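Local coordinates for virulence associated protein VAPB (Rhodococcus equi, PDB 4CV7) that is a plasmid-encoded virulence-associated protein whose precise molecular role is not established, its core folding as an eight-stranded antiparallel beta-barrel, at residues E3-H9 and W47-S53; A16-F21 and G33-T39; L58-S64 and S104-H108. All coordinates share one frame. Numbering follows the deposited sequence.

Contact 1: E3-H9 and W47-S53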
loop_
_atom_site.group_PDB
_atom_site.type_symbol
_atom_site.label_atom_id
_atom_site.label_comp_id
_atom_site.label_asym_id
_atom_site.label_seq_id
_atom_site.Cartn_x
_atom_site.Cartn_y
_atom_site.Cartn_z
ATOM N N GLU A 3 -3.252 8.427 15.964
ATOM C CA GLU A 3 -2.339 7.972 14.893
ATOM C C GLU A 3 -1.000 8.726 14.811
ATOM O O GLU A 3 -0.967 9.924 14.668
ATOM C CB GLU A 3 -3.051 7.968 13.540
ATOM C CG GLU A 3 -4.043 6.808 13.493
ATOM C CD GLU A 3 -4.712 6.599 12.191
ATOM O OE1 GLU A 3 -4.887 7.597 11.447
ATOM O OE2 GLU A 3 -5.164 5.429 11.978
ATOM N N GLN A 4 0.107 7.974 14.783
ATOM C CA GLN A 4 1.399 8.550 14.408
ATOM C C GLN A 4 1.512 8.623 12.892
ATOM O O GLN A 4 0.859 7.811 12.207
ATOM C CB GLN A 4 2.535 7.748 15.008
ATOM C CG GLN A 4 2.563 7.897 16.475
ATOM C CD GLN A 4 3.947 7.545 17.006
ATOM O OE1 GLN A 4 4.980 8.072 16.535
ATOM N NE2 GLN A 4 3.984 6.613 17.916
ATOM N N GLN A 5 2.280 9.580 12.400
ATOM C CA GLN A 5 2.538 9.778 10.997
ATOM C C GLN A 5 3.964 9.531 10.662
ATOM O O GLN A 5 4.865 9.981 11.339
ATOM C CB GLN A 5 2.204 11.206 10.598
ATOM C CG GLN A 5 0.733 11.515 10.781
ATOM C CD GLN A 5 0.388 12.917 10.446
ATOM O OE1 GLN A 5 1.008 13.570 9.632
ATOM N NE2 GLN A 5 -0.697 13.331 11.009
ATOM N N TYR A 6 4.170 9.030 9.479
ATOM C CA TYR A 6 5.477 8.692 8.939
ATOM C C TYR A 6 5.544 8.994 7.479
ATOM O O TYR A 6 4.649 8.549 6.752
ATOM C CB TYR A 6 5.823 7.226 9.178
ATOM C CG TYR A 6 5.602 6.696 10.617
ATOM C CD1 TYR A 6 4.342 6.273 10.977
ATOM C CD2 TYR A 6 6.590 6.683 11.545
ATOM C CE1 TYR A 6 4.083 5.830 12.265
ATOM C CE2 TYR A 6 6.400 6.152 12.817
ATOM C CZ TYR A 6 5.100 5.710 13.174
ATOM O OH TYR A 6 4.869 5.242 14.437
ATOM N N ASP A 7 6.659 9.537 6.987
ATOM C CA ASP A 7 6.844 9.748 5.588
ATOM C C ASP A 7 7.080 8.415 4.928
ATOM O O ASP A 7 7.879 7.597 5.447
ATOM C CB ASP A 7 8.093 10.638 5.374
ATOM C CG ASP A 7 7.867 12.083 5.703
ATOM O OD1 ASP A 7 6.738 12.565 5.819
ATOM O OD2 ASP A 7 8.929 12.740 5.706
ATOM N N VAL A 8 6.477 8.138 3.781
ATOM C CA VAL A 8 6.753 6.909 3.061
ATOM C C VAL A 8 6.827 7.207 1.568
ATOM O O VAL A 8 6.424 8.297 1.150
ATOM C CB VAL A 8 5.659 5.839 3.249
ATOM C CG1 VAL A 8 5.613 5.370 4.718
ATOM C CG2 VAL A 8 4.291 6.310 2.759
ATOM N N HIS A 9 7.366 6.283 0.814
ATOM C CA HIS A 9 7.324 6.394 -0.650
ATOM C C HIS A 9 7.157 5.003 -1.177
ATOM O O HIS A 9 7.325 4.004 -0.442
ATOM C CB HIS A 9 8.556 7.074 -1.228
ATOM C CG HIS A 9 9.835 6.325 -0.967
ATOM N ND1 HIS A 9 10.527 6.429 0.228
ATOM C CD2 HIS A 9 10.585 5.495 -1.750
ATOM C CE1 HIS A 9 11.631 5.693 0.170
ATOM N NE2 HIS A 9 11.690 5.112 -1.015
ATOM N N TRP A 47 4.684 9.403 -3.245
ATOM C CA TRP A 47 5.127 9.825 -1.939
ATOM C C TRP A 47 3.935 10.052 -1.125
ATOM O O TRP A 47 2.903 10.479 -1.612
ATOM C CB TRP A 47 5.894 11.195 -2.073
ATOM C CG TRP A 47 7.054 10.846 -2.860
ATOM C CD1 TRP A 47 8.211 10.378 -2.384
ATOM C CD2 TRP A 47 7.094 10.676 -4.282
ATOM N NE1 TRP A 47 8.997 9.950 -3.392
ATOM C CE2 TRP A 47 8.313 10.079 -4.579
ATOM C CE3 TRP A 47 6.194 10.952 -5.329
ATOM C CZ2 TRP A 47 8.692 9.761 -5.894
ATOM C CZ3 TRP A 47 6.566 10.636 -6.649
ATOM C CH2 TRP A 47 7.801 10.056 -6.919
ATOM N N GLY A 48 4.047 9.816 0.139
ATOM C CA GLY A 48 2.925 10.087 0.997
ATOM C C GLY A 48 3.183 9.859 2.490
ATOM O O GLY A 48 4.349 9.925 2.879
ATOM N N THR A 49 2.102 9.736 3.245
ATOM C CA THR A 49 2.168 9.600 4.663
ATOM C C THR A 49 1.500 8.333 5.084
ATOM O O THR A 49 0.343 8.089 4.707
ATOM C CB THR A 49 1.527 10.830 5.339
ATOM O OG1 THR A 49 2.216 12.028 4.875
ATOM C CG2 THR A 49 1.591 10.786 6.834
ATOM N N LEU A 50 2.140 7.564 5.896
ATOM C CA LEU A 50 1.578 6.440 6.605
ATOM C C LEU A 50 1.017 6.920 7.970
ATOM O O LEU A 50 1.778 7.557 8.737
ATOM C CB LEU A 50 2.664 5.358 6.848
ATOM C CG LEU A 50 2.261 4.186 7.758
ATOM C CD1 LEU A 50 1.190 3.289 7.219
ATOM C CD2 LEU A 50 3.500 3.346 8.138
ATOM N N PHE A 51 -0.229 6.602 8.271
ATOM C CA PHE A 51 -0.879 6.873 9.506
ATOM C C PHE A 51 -1.138 5.557 10.183
ATOM O O PHE A 51 -1.828 4.656 9.599
ATOM C CB PHE A 51 -2.189 7.602 9.299
ATOM C CG PHE A 51 -2.095 8.905 8.547
ATOM C CD1 PHE A 51 -1.952 8.896 7.194
ATOM C CD2 PHE A 51 -2.154 10.061 9.224
ATOM C CE1 PHE A 51 -1.902 10.093 6.483
ATOM C CE2 PHE A 51 -2.121 11.318 8.528
ATOM C CZ PHE A 51 -1.999 11.259 7.142
ATOM N N THR A 52 -0.674 5.347 11.389
ATOM C CA THR A 52 -1.000 4.141 12.177
ATOM C C THR A 52 -0.891 4.367 13.637
ATOM O O THR A 52 0.046 5.116 14.056
ATOM C CB THR A 52 -0.167 2.925 11.753
ATOM O OG1 THR A 52 -0.624 1.787 12.493
ATOM C CG2 THR A 52 1.251 3.124 11.967
ATOM N N SER A 53 -1.770 3.820 14.428
ATOM C CA SER A 53 -1.694 3.873 15.858
ATOM C C SER A 53 -0.800 2.772 16.459
ATOM O O SER A 53 -0.515 2.829 17.665
ATOM C CB SER A 53 -3.077 3.836 16.441
ATOM O OG SER A 53 -3.674 2.604 16.121
HETATM O O HOH W 1 -4.039 2.987 12.676
HETATM O O HOH W 2 2.666 3.898 15.480
#
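Leu50, Glu3 and Val8 lose the most surface where the start of strand 4-14 runs antiparallel to the end of strand 42-52, at 144° and with axes 4.5 Å apart. Leu50 faces Tyr6 in a hydrogen-bonded pair: Tyr6 N donates to Leu50 O (2.9 Å) and Leu50 N to Tyr6 O (2.8 Å). Its side chain touches both Tyr6 (Leu50 CD2 to Tyr6 CD1, 4.2 Å) and Val8, whose CG1 is 3.6 Å from Leu50 CB. These three form an apolar patch on one face of the sheet, together with Pro26 and with Leu55 and Leu58 of helix 55-61. Val8 pairs with Gly48, Val8 N to Gly48 O at 2.9 Å and Gly48 N to Val8 O at 3.0 Å; Gly48 has no side chain beside Val8, whose CG2 is 4.1 Å from Thr49 N. Glu3, at the start of the segment, works differently. Glu3 OE1 lies 3.4 Å from Phe51 CB, while Glu3 OE2 accepts a bond from water 1 (2.8 Å), which in turn accepts one from Ser53 N (3.0 Å). A second water joins Tyr6 OH (2.8 Å) to Thr52 O (3.2 Å). On the other face Gln5 NE2 approaches Phe51 CE2 at 3.5 Å, and His9 CB meets Trp47 CD1 at 3.5 Å. The apolar patch gives way to a polar end of its face at Gln4 and Thr52, where Thr52 OG1 bonds to Leu86 O. The chemistry implies a barrel seam joined by six backbone hydrogen bonds, to which Val8 and Leu50 add buried apolar packing on one face.

Contact 2: A16-F21 and G33-T39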
loop_
_atom_site.group_PDB
_atom_site.type_symbol
_atom_site.label_atom_id
_atom_site.label_comp_id
_atom_site.label_asym_id
_atom_site.label_seq_id
_atom_site.Cartn_x
_atom_site.Cartn_y
_atom_site.Cartn_z
ATOM N N ALA A 16 -3.039 -3.772 -15.795
ATOM C CA ALA A 16 -4.474 -3.483 -15.981
ATOM C C ALA A 16 -5.260 -4.186 -14.880
ATOM O O ALA A 16 -5.773 -3.527 -13.964
ATOM C CB ALA A 16 -4.959 -3.869 -17.304
ATOM N N VAL A 17 -5.389 -5.507 -14.959
ATOM C CA VAL A 17 -6.037 -6.289 -13.861
ATOM C C VAL A 17 -5.171 -6.666 -12.649
ATOM O O VAL A 17 -5.721 -6.922 -11.586
ATOM C CB VAL A 17 -6.752 -7.607 -14.272
ATOM C CG1 VAL A 17 -7.875 -7.333 -15.119
ATOM C CG2 VAL A 17 -5.843 -8.627 -14.862
ATOM N N TYR A 18 -3.845 -6.808 -12.819
ATOM C CA TYR A 18 -2.949 -7.085 -11.752
ATOM C C TYR A 18 -2.056 -5.850 -11.480
ATOM O O TYR A 18 -1.606 -5.240 -12.405
ATOM C CB TYR A 18 -2.089 -8.280 -12.099
ATOM C CG TYR A 18 -0.965 -8.530 -11.173
ATOM C CD1 TYR A 18 -1.103 -9.131 -9.949
ATOM C CD2 TYR A 18 0.299 -8.016 -11.508
ATOM C CE1 TYR A 18 -0.027 -9.256 -9.114
ATOM C CE2 TYR A 18 1.360 -8.047 -10.682
ATOM C CZ TYR A 18 1.302 -8.719 -9.499
ATOM O OH TYR A 18 2.364 -8.793 -8.618
ATOM N N GLN A 19 -1.792 -5.672 -10.179
ATOM C CA GLN A 19 -0.789 -4.615 -9.791
ATOM C C GLN A 19 0.134 -5.125 -8.738
ATOM O O GLN A 19 -0.271 -5.763 -7.751
ATOM C CB GLN A 19 -1.505 -3.379 -9.193
ATOM C CG GLN A 19 -2.468 -2.774 -10.208
ATOM C CD GLN A 19 -3.855 -3.401 -10.161
ATOM O OE1 GLN A 19 -4.326 -3.648 -9.052
ATOM N NE2 GLN A 19 -4.429 -3.703 -11.303
ATOM N N LYS A 20 1.442 -4.777 -8.880
ATOM C CA LYS A 20 2.397 -4.996 -7.809
ATOM C C LYS A 20 2.717 -3.667 -7.143
ATOM O O LYS A 20 3.042 -2.690 -7.796
ATOM C CB LYS A 20 3.659 -5.497 -8.465
ATOM C CG LYS A 20 4.775 -5.651 -7.427
ATOM C CD LYS A 20 4.667 -6.767 -6.451
ATOM C CE LYS A 20 5.282 -8.032 -6.893
ATOM N NZ LYS A 20 5.056 -9.053 -5.819
ATOM N N PHE A 21 2.532 -3.632 -5.808
ATOM C CA PHE A 21 2.844 -2.477 -5.032
ATOM C C PHE A 21 4.102 -2.727 -4.156
ATOM O O PHE A 21 4.231 -3.820 -3.596
ATOM C CB PHE A 21 1.667 -2.119 -4.048
ATOM C CG PHE A 21 0.493 -1.426 -4.653
ATOM C CD1 PHE A 21 -0.366 -2.108 -5.496
ATOM C CD2 PHE A 21 0.219 -0.082 -4.378
ATOM C CE1 PHE A 21 -1.474 -1.492 -6.062
ATOM C CE2 PHE A 21 -0.897 0.544 -4.973
ATOM C CZ PHE A 21 -1.726 -0.185 -5.775
ATOM N N GLY A 33 3.050 -5.936 -2.081
ATOM C CA GLY A 33 1.628 -6.306 -2.267
ATOM C C GLY A 33 1.239 -6.613 -3.683
ATOM O O GLY A 33 1.789 -6.090 -4.631
ATOM N N ASP A 34 0.334 -7.585 -3.791
ATOM C CA ASP A 34 -0.109 -8.099 -5.061
ATOM C C ASP A 34 -1.626 -7.915 -5.118
ATOM O O ASP A 34 -2.296 -8.571 -4.344
ATOM C CB ASP A 34 0.241 -9.580 -5.149
ATOM C CG ASP A 34 1.729 -9.792 -5.151
ATOM O OD1 ASP A 34 2.363 -9.588 -6.174
ATOM O OD2 ASP A 34 2.210 -10.343 -4.188
ATOM N N ALA A 35 -2.079 -7.084 -6.028
ATOM C CA ALA A 35 -3.494 -6.703 -6.064
ATOM C C ALA A 35 -4.081 -7.108 -7.382
ATOM O O ALA A 35 -3.442 -7.207 -8.418
ATOM C CB ALA A 35 -3.702 -5.254 -5.840
ATOM N N GLY A 36 -5.437 -7.275 -7.387
ATOM C CA GLY A 36 -6.250 -7.138 -8.548
ATOM C C GLY A 36 -7.018 -5.860 -8.524
ATOM O O GLY A 36 -7.401 -5.383 -7.435
ATOM N N GLY A 37 -7.373 -5.376 -9.671
ATOM C CA GLY A 37 -8.131 -4.121 -9.753
ATOM C C GLY A 37 -8.364 -3.722 -11.150
ATOM O O GLY A 37 -7.576 -4.019 -12.011
ATOM N N LEU A 38 -9.284 -2.871 -11.399
ATOM C CA LEU A 38 -9.617 -2.435 -12.730
ATOM C C LEU A 38 -8.863 -1.122 -12.881
ATOM O O LEU A 38 -9.322 -0.025 -12.415
ATOM C CB LEU A 38 -11.143 -2.303 -12.869
ATOM C CG LEU A 38 -11.865 -3.641 -12.863
ATOM C CD1 LEU A 38 -13.377 -3.382 -12.891
ATOM C CD2 LEU A 38 -11.422 -4.534 -13.954
ATOM N N THR A 39 -7.740 -1.162 -13.532
ATOM C CA THR A 39 -7.041 0.037 -13.801
ATOM C C THR A 39 -6.221 0.032 -15.085
ATOM O O THR A 39 -6.275 -0.982 -15.785
ATOM C CB THR A 39 -6.188 0.434 -12.699
ATOM O OG1 THR A 39 -5.675 1.761 -12.936
ATOM C CG2 THR A 39 -5.111 -0.445 -12.410
#
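This is an antiparallel beta-hairpin pairing of the eight-stranded Greek-key barrel, at the end of strands 18-25 and 29-37 remote from their connecting turn. Gln19 and Ala35 exchange backbone bonds (Gln19 N to Ala35 O 2.9 Å, Ala35 N to Gln19 O 2.8 Å), as do Phe21 and Gly33 (Phe21 N to Gly33 O 2.8 Å, Gly33 N to Phe21 O 2.9 Å). Beyond the regular pairs, single bonds from Gly37 N to Val17 O (3.0 Å) and Thr39 N to Ala16 O (3.1 Å) tie the ends together, the register slipping by one residue between them, while Gln19 NE2 reaches Gly37 O at 3.2 Å. On the face that carries Tyr18, Lys20 and Asp34, opposite that of Gln19, Phe21 and Ala35, Asp34 OD1 accepts Tyr18 OH (2.6 Å) and forms a salt bridge with Lys20 NZ (2.8 Å), which also pairs with Asp32; a bound cobalt ion lies about 4 Å from the Asp34 side chain. Strand 4-14 flanks the hairpin beside Lys20, strand 100-108 flanks it beside Asp34, and Phe65 and Tyr67 of strand 64-68 pack against Phe21 and Ala35.

Contact 3: L58-S64 and S104-H108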
loop_
_atom_site.group_PDB
_atom_site.type_symbol
_atom_site.label_atom_id
_atom_site.label_comp_id
_atom_site.label_asym_id
_atom_site.label_seq_id
_atom_site.Cartn_x
_atom_site.Cartn_y
_atom_site.Cartn_z
ATOM N N LEU A 58 1.045 -3.142 12.644
ATOM C CA LEU A 58 0.866 -3.025 11.210
ATOM C C LEU A 58 1.824 -3.983 10.506
ATOM O O LEU A 58 1.448 -4.791 9.654
ATOM C CB LEU A 58 1.096 -1.606 10.767
ATOM C CG LEU A 58 1.171 -1.383 9.235
ATOM C CD1 LEU A 58 -0.209 -1.428 8.615
ATOM C CD2 LEU A 58 1.828 -0.016 9.004
ATOM N N TYR A 59 3.087 -3.950 10.933
ATOM C CA TYR A 59 4.069 -4.745 10.282
ATOM C C TYR A 59 3.885 -6.230 10.558
ATOM O O TYR A 59 4.145 -7.029 9.678
ATOM C CB TYR A 59 5.451 -4.268 10.745
ATOM C CG TYR A 59 5.868 -2.891 10.197
ATOM C CD1 TYR A 59 5.244 -2.304 9.134
ATOM C CD2 TYR A 59 6.971 -2.232 10.766
ATOM C CE1 TYR A 59 5.703 -1.112 8.612
ATOM C CE2 TYR A 59 7.438 -1.030 10.247
ATOM C CZ TYR A 59 6.815 -0.527 9.152
ATOM O OH TYR A 59 7.286 0.637 8.537
ATOM N N LYS A 60 3.506 -6.586 11.759
ATOM C CA LYS A 60 3.305 -8.000 12.042
ATOM C C LYS A 60 2.071 -8.576 11.384
ATOM O O LYS A 60 2.108 -9.718 10.908
ATOM C CB LYS A 60 3.172 -8.332 13.475
ATOM C CG LYS A 60 3.358 -9.819 13.722
ATOM C CD LYS A 60 2.841 -10.197 15.013
ATOM C CE LYS A 60 2.342 -11.610 15.081
ATOM N NZ LYS A 60 0.887 -11.513 15.319
ATOM N N ASP A 61 0.951 -7.850 11.420
ATOM C CA ASP A 61 -0.358 -8.458 11.159
ATOM C C ASP A 61 -0.923 -8.169 9.801
ATOM O O ASP A 61 -1.952 -8.731 9.454
ATOM C CB ASP A 61 -1.327 -8.133 12.273
ATOM C CG ASP A 61 -1.107 -8.972 13.487
ATOM O OD1 ASP A 61 -0.356 -9.913 13.500
ATOM O OD2 ASP A 61 -1.781 -8.669 14.501
ATOM N N THR A 62 -0.378 -7.242 9.048
ATOM C CA THR A 62 -0.903 -6.981 7.714
ATOM C C THR A 62 -0.820 -8.267 6.890
ATOM O O THR A 62 0.223 -8.879 6.727
ATOM C CB THR A 62 -0.172 -5.912 6.921
ATOM O OG1 THR A 62 -0.294 -4.660 7.583
ATOM C CG2 THR A 62 -0.721 -5.775 5.474
ATOM N N VAL A 63 -1.961 -8.667 6.297
ATOM C CA VAL A 63 -2.064 -9.704 5.274
ATOM C C VAL A 63 -2.676 -9.274 3.992
ATOM O O VAL A 63 -2.574 -9.976 2.963
ATOM C CB VAL A 63 -2.742 -11.016 5.811
ATOM C CG1 VAL A 63 -2.033 -11.567 7.047
ATOM C CG2 VAL A 63 -4.257 -10.808 6.046
ATOM N N SER A 64 -3.412 -8.189 4.031
ATOM C CA SER A 64 -4.152 -7.713 2.811
ATOM C C SER A 64 -4.169 -6.239 2.803
ATOM O O SER A 64 -3.845 -5.546 3.755
ATOM C CB SER A 64 -5.520 -8.269 2.743
ATOM O OG SER A 64 -6.363 -7.634 3.677
ATOM N N SER A 104 -3.357 -9.338 -1.549
ATOM C CA SER A 104 -2.526 -9.811 -0.436
ATOM C C SER A 104 -1.257 -8.953 -0.330
ATOM O O SER A 104 -0.772 -8.499 -1.355
ATOM C CB SER A 104 -2.152 -11.309 -0.617
ATOM O OG SER A 104 -1.359 -11.510 -1.781
ATOM N N GLY A 105 -0.714 -8.831 0.836
ATOM C CA GLY A 105 0.605 -8.256 0.979
ATOM C C GLY A 105 1.036 -8.395 2.405
ATOM O O GLY A 105 0.300 -8.624 3.311
ATOM N N SER A 106 2.347 -8.160 2.558
ATOM C CA SER A 106 2.950 -8.172 3.914
ATOM C C SER A 106 4.227 -7.310 3.923
ATOM O O SER A 106 4.776 -6.961 2.882
ATOM C CB SER A 106 3.129 -9.560 4.429
ATOM O OG SER A 106 4.011 -10.163 3.547
ATOM N N TRP A 107 4.647 -7.053 5.147
ATOM C CA TRP A 107 5.847 -6.229 5.418
ATOM C C TRP A 107 6.981 -7.148 5.757
ATOM O O TRP A 107 6.838 -8.165 6.463
ATOM C CB TRP A 107 5.617 -5.242 6.560
ATOM C CG TRP A 107 4.524 -4.242 6.304
ATOM C CD1 TRP A 107 3.168 -4.370 6.549
ATOM C CD2 TRP A 107 4.692 -2.907 5.778
ATOM N NE1 TRP A 107 2.523 -3.237 6.220
ATOM C CE2 TRP A 107 3.419 -2.306 5.761
ATOM C CE3 TRP A 107 5.804 -2.155 5.348
ATOM C CZ2 TRP A 107 3.249 -1.019 5.309
ATOM C CZ3 TRP A 107 5.551 -0.837 4.919
ATOM C CH2 TRP A 107 4.324 -0.305 4.908
ATOM N N HIS A 108 8.166 -6.703 5.302
ATOM C CA HIS A 108 9.373 -7.457 5.733
ATOM C C HIS A 108 10.546 -6.519 5.880
ATOM O O HIS A 108 10.532 -5.399 5.387
ATOM C CB HIS A 108 9.649 -8.522 4.724
ATOM C CG HIS A 108 9.920 -7.969 3.383
ATOM N ND1 HIS A 108 11.158 -7.452 3.017
ATOM C CD2 HIS A 108 9.114 -7.809 2.308
ATOM C CE1 HIS A 108 11.083 -7.017 1.769
ATOM N NE2 HIS A 108 9.862 -7.237 1.325
HETATM O O HOH W 3 2.851 -7.817 7.297
HETATM O O HOH W 4 5.523 -9.235 8.739
#
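Helix 55-61 and the bulged entry into strand 64-68 meet the last barrel strand, 100-108, here, with Trp107 as the main packing residue. Its side chain points toward the helical segment and has by far the most surface covered in the contact. Tyr59 CE1 sits over one face of the indole, 3.4 Å from Trp107 CE3, with the Tyr59 ring and the six-membered ring of Trp107 inclined at 49° and their centroids 4.7 Å apart. Leu58 adds aliphatic contact, its CD2 lying 4.1 Å from Trp107 CZ2. Phe31 and Phe78 also meet Trp107, placing the indole in an aromatic cluster, while Tyr59 OH is bonded to Pro26 O. Thr62 is the first residue to leave helical geometry; its N and OG1 both donate to Leu58 O (3.1 and 2.7 Å). Water fills the gap between the backbones: water 3 lies 2.8 Å from Tyr59 O and 2.9 Å from Thr62 O and accepts from Trp107 N (2.9 Å), and water 4 lies 2.8 Å from both Tyr59 O and Trp107 O. The one direct backbone hydrogen bond between the segments comes after the helix, from Gly105 N to Val63 O (3.0 Å), and Ser104 CA approaches Val63 O at 3.4 Å. Ser64 and Ser104 then form a non-hydrogen-bonded antiparallel pair, CA to CA 4.2 Å. On the other side of strand 64-68, Val63 and Ser64 both face Phe79. That is a classic beta bulge, at the point where this Greek-key barrel passes from its short helix back into the sheet.

From the N terminus, strand 4-14 leads into the hairpin of strands 18-25 and 29-37. Contact 2 closes that short loop first in sequence, and the chain then returns along strand 42-52 to make contact 1, so the whole of contact 2 falls within the larger loop that contact 1 closes. Contact 1 joins the two ends of the strand order and so closes the barrel. Its centre is 22 Å from that of contact 2. Helix 55-61 follows directly, and contact 3 closes a separate loop in series, bringing the helix to strand 100-108, the neighbour of strand 29-37. Contact 3 meets contact 1 through Leu50 and Leu58, and contact 2 where Asp34 N probably bonds to Ser104 O.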